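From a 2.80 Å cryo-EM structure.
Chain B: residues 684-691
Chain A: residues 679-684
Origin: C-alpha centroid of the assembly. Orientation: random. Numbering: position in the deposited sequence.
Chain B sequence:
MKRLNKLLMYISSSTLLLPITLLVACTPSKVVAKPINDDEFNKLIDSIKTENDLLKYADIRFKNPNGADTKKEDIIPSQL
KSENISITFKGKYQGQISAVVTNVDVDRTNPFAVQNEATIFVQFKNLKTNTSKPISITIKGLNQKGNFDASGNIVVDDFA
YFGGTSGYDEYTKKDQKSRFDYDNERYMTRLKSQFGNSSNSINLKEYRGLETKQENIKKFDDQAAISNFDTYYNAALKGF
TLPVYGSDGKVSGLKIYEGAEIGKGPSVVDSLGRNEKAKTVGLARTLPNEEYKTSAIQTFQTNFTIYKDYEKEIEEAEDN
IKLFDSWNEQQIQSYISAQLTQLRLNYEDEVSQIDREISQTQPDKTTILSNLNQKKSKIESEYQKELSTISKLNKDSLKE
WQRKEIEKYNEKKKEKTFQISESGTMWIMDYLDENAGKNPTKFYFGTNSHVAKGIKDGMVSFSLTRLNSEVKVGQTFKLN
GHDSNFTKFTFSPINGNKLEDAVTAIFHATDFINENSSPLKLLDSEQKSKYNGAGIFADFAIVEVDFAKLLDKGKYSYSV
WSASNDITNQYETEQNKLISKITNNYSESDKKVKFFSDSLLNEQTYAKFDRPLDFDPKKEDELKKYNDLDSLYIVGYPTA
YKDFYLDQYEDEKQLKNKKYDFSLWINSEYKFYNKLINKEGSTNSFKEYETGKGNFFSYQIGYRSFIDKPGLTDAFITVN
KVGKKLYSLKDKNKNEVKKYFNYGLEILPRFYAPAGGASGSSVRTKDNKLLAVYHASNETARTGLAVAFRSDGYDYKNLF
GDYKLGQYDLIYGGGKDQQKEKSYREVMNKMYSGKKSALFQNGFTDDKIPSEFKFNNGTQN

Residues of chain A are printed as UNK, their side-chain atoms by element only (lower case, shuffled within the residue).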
# COMPACT_ATOMS: atom_id res chain seq x y z
N ASN B 684 -3.94 23.56 -7.10
CA ASN B 684 -4.79 22.63 -6.35
C ASN B 684 -5.92 22.09 -7.25
O ASN B 684 -6.67 22.84 -7.84
CB ASN B 684 -5.34 23.27 -5.07
CG ASN B 684 -4.26 23.69 -4.09
OD1 ASN B 684 -3.86 24.84 -4.04
ND2 ASN B 684 -3.74 22.80 -3.30
N SER B 685 -6.01 20.76 -7.33
CA SER B 685 -6.98 20.04 -8.16
C SER B 685 -8.36 19.86 -7.50
O SER B 685 -9.29 19.37 -8.14
CB SER B 685 -6.37 18.69 -8.54
OG SER B 685 -7.05 18.12 -9.64
N PHE B 686 -8.51 20.26 -6.23
CA PHE B 686 -9.76 20.21 -5.46
C PHE B 686 -10.09 21.58 -4.86
O PHE B 686 -9.19 22.32 -4.45
CB PHE B 686 -9.66 19.14 -4.37
CG PHE B 686 -9.32 17.76 -4.89
CD1 PHE B 686 -10.33 16.91 -5.37
CD2 PHE B 686 -7.98 17.36 -4.94
CE1 PHE B 686 -10.00 15.65 -5.89
CE2 PHE B 686 -7.65 16.11 -5.47
CZ PHE B 686 -8.65 15.25 -5.94
N LYS B 687 -11.38 21.93 -4.80
CA LYS B 687 -11.84 23.22 -4.26
C LYS B 687 -11.61 23.30 -2.75
O LYS B 687 -11.77 22.31 -2.05
CB LYS B 687 -13.33 23.43 -4.57
CG LYS B 687 -13.69 23.45 -6.06
CD LYS B 687 -13.08 24.62 -6.84
CE LYS B 687 -13.70 24.68 -8.24
NZ LYS B 687 -13.03 25.63 -9.12
N GLU B 688 -11.31 24.48 -2.23
CA GLU B 688 -10.96 24.66 -0.82
C GLU B 688 -12.07 24.25 0.16
O GLU B 688 -11.76 23.84 1.27
CB GLU B 688 -10.46 26.10 -0.61
CG GLU B 688 -9.86 26.42 0.77
CD GLU B 688 -10.80 26.98 1.83
OE1 GLU B 688 -10.31 27.43 2.88
OE2 GLU B 688 -12.03 27.03 1.63
N TYR B 689 -13.35 24.28 -0.24
CA TYR B 689 -14.45 23.78 0.59
C TYR B 689 -14.44 22.25 0.75
O TYR B 689 -15.06 21.72 1.67
CB TYR B 689 -15.81 24.25 0.03
CG TYR B 689 -16.26 23.60 -1.27
CD1 TYR B 689 -16.77 22.29 -1.28
CD2 TYR B 689 -16.18 24.32 -2.48
CE1 TYR B 689 -17.13 21.67 -2.49
CE2 TYR B 689 -16.57 23.71 -3.69
CZ TYR B 689 -17.02 22.38 -3.70
OH TYR B 689 -17.32 21.78 -4.87
N GLU B 690 -13.80 21.51 -0.15
CA GLU B 690 -13.91 20.06 -0.28
C GLU B 690 -12.91 19.33 0.62
O GLU B 690 -13.28 18.44 1.38
CB GLU B 690 -13.74 19.70 -1.77
CG GLU B 690 -14.45 18.41 -2.19
CD GLU B 690 -14.94 18.50 -3.64
OE1 GLU B 690 -16.14 18.26 -3.91
OE2 GLU B 690 -14.14 18.83 -4.54
N THR B 691 -11.64 19.75 0.60
CA THR B 691 -10.58 19.25 1.50
C THR B 691 -10.55 19.95 2.85
O THR B 691 -9.96 19.43 3.80
CB THR B 691 -9.19 19.39 0.84
OG1 THR B 691 -8.93 20.73 0.50
CG2 THR B 691 -9.05 18.55 -0.43
N UNK A 679 -7.49 12.08 -15.04
CA UNK A 679 -7.67 13.47 -14.61
C UNK A 679 -7.06 13.71 -13.23
O UNK A 679 -7.12 12.84 -12.37
c UNK A 679 -9.52 14.84 -16.90
c UNK A 679 -11.24 12.77 -17.65
c UNK A 679 -10.94 13.79 -18.56
c UNK A 679 -10.68 12.79 -16.37
c UNK A 679 -10.08 14.83 -18.17
c UNK A 679 -9.16 13.83 -14.63
c UNK A 679 -9.80 13.82 -15.99
N UNK A 680 -6.54 14.91 -12.98
CA UNK A 680 -5.85 15.24 -11.72
C UNK A 680 -6.68 15.10 -10.43
O UNK A 680 -6.12 14.92 -9.35
o UNK A 680 -4.49 16.83 -12.91
c UNK A 680 -5.32 16.67 -11.80
N UNK A 681 -8.01 15.13 -10.52
CA UNK A 681 -8.95 15.01 -9.41
C UNK A 681 -9.47 13.58 -9.15
O UNK A 681 -9.57 13.15 -8.01
n UNK A 681 -12.09 16.21 -10.99
c UNK A 681 -10.87 15.78 -10.91
c UNK A 681 -10.09 16.01 -9.64
o UNK A 681 -10.41 15.13 -11.83
N UNK A 682 -9.89 12.84 -10.19
CA UNK A 682 -10.68 11.60 -10.11
C UNK A 682 -12.17 11.71 -9.72
O UNK A 682 -12.89 10.72 -9.81
N UNK A 683 -12.69 12.90 -9.37
CA UNK A 683 -14.10 13.19 -9.06
C UNK A 683 -15.03 13.28 -10.28
O UNK A 683 -16.17 13.73 -10.15
c UNK A 683 -13.62 14.37 -6.83
c UNK A 683 -14.20 14.49 -8.22
n UNK A 683 -14.39 14.57 -5.80
o UNK A 683 -12.46 14.02 -6.66
N UNK A 684 -14.59 12.88 -11.47
CA UNK A 684 -15.27 13.09 -12.76
C UNK A 684 -16.46 12.17 -13.04
O UNK A 684 -16.70 11.75 -14.17
c UNK A 684 -13.05 13.89 -13.55
o UNK A 684 -13.08 15.10 -13.58
c UNK A 684 -14.25 13.06 -13.90
n UNK A 684 -12.00 13.27 -13.10

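Position 679 of chain A carries seven side-chain carbons, one followed by a ring of six, with no heteroatom. This is phenylalanine, F679(A). Its CB lies 6.9 Å from OG of S685(B) and its ring leads away from chain B, so the residue is buried without taking part in the contact.

At position 680 the side chain is one carbon and one oxygen, the oxygen at the tip, and the CB lies 3.1 Å from OG of S685(B), a tight approach. This is serine, S680(A), with chi1 in the m well; its hydroxyl is hydrogen-bonded elsewhere in the structure.

Position 681 has two carbons, the second carrying one oxygen and one nitrogen. The CB comes within 3.7 Å of OG of S685(B) and 3.8 Å of CE1 of F686(B), while the end of the side chain leads away from chain B. A short amide of this kind is asparagine, N681(A). Its backbone faces the partner: the carbonyl O sits 3.1 Å from CZ of F686(B), and the backbone N is 3.3 Å from OG of S685(B), at an angle too poor for a hydrogen bond.

No side-chain atoms follow the CA at position 682, which is therefore glycine, G682(A). Its phi of 73° is a value that glycine adopts readily. Its backbone N gives a weak hydrogen bond to OD1 of N681(A), 2.9 Å away.

Position 683 again shows two carbons ending in one oxygen and one nitrogen, and its CA-to-CB bond points toward chain B. The terminal oxygen reaches the F686(B) ring. The residue is asparagine, N683(A), with OD1 3.0 Å from CE1 of F686(B) and ND2 4.4 Å from OE2 of E690(B).

The same composition recurs at position 684, beyond reach of chain B, and gives asparagine, N684(A). Its amide pairs with that of N681(A) through two hydrogen bonds, ND2 of N684(A) to OD1 of N681(A) at 2.8 Å and ND2 of N681(A) to OD1 of N684(A) at 3.0 Å, which link the two side chains across the loop.

The contact is small, burying 235 Å², and rests on packing, with no hydrogen bond crossing between the stretches. S685(B) points toward chain A and packs against S680(A) and N681(A). The F686(B) ring presents its edge to two oxygens, O of N681(A) and OD1 of N683(A), an arrangement that sets the slightly positive ring hydrogens against electron-rich acceptors.

Chain A (679-684) FSNGNN
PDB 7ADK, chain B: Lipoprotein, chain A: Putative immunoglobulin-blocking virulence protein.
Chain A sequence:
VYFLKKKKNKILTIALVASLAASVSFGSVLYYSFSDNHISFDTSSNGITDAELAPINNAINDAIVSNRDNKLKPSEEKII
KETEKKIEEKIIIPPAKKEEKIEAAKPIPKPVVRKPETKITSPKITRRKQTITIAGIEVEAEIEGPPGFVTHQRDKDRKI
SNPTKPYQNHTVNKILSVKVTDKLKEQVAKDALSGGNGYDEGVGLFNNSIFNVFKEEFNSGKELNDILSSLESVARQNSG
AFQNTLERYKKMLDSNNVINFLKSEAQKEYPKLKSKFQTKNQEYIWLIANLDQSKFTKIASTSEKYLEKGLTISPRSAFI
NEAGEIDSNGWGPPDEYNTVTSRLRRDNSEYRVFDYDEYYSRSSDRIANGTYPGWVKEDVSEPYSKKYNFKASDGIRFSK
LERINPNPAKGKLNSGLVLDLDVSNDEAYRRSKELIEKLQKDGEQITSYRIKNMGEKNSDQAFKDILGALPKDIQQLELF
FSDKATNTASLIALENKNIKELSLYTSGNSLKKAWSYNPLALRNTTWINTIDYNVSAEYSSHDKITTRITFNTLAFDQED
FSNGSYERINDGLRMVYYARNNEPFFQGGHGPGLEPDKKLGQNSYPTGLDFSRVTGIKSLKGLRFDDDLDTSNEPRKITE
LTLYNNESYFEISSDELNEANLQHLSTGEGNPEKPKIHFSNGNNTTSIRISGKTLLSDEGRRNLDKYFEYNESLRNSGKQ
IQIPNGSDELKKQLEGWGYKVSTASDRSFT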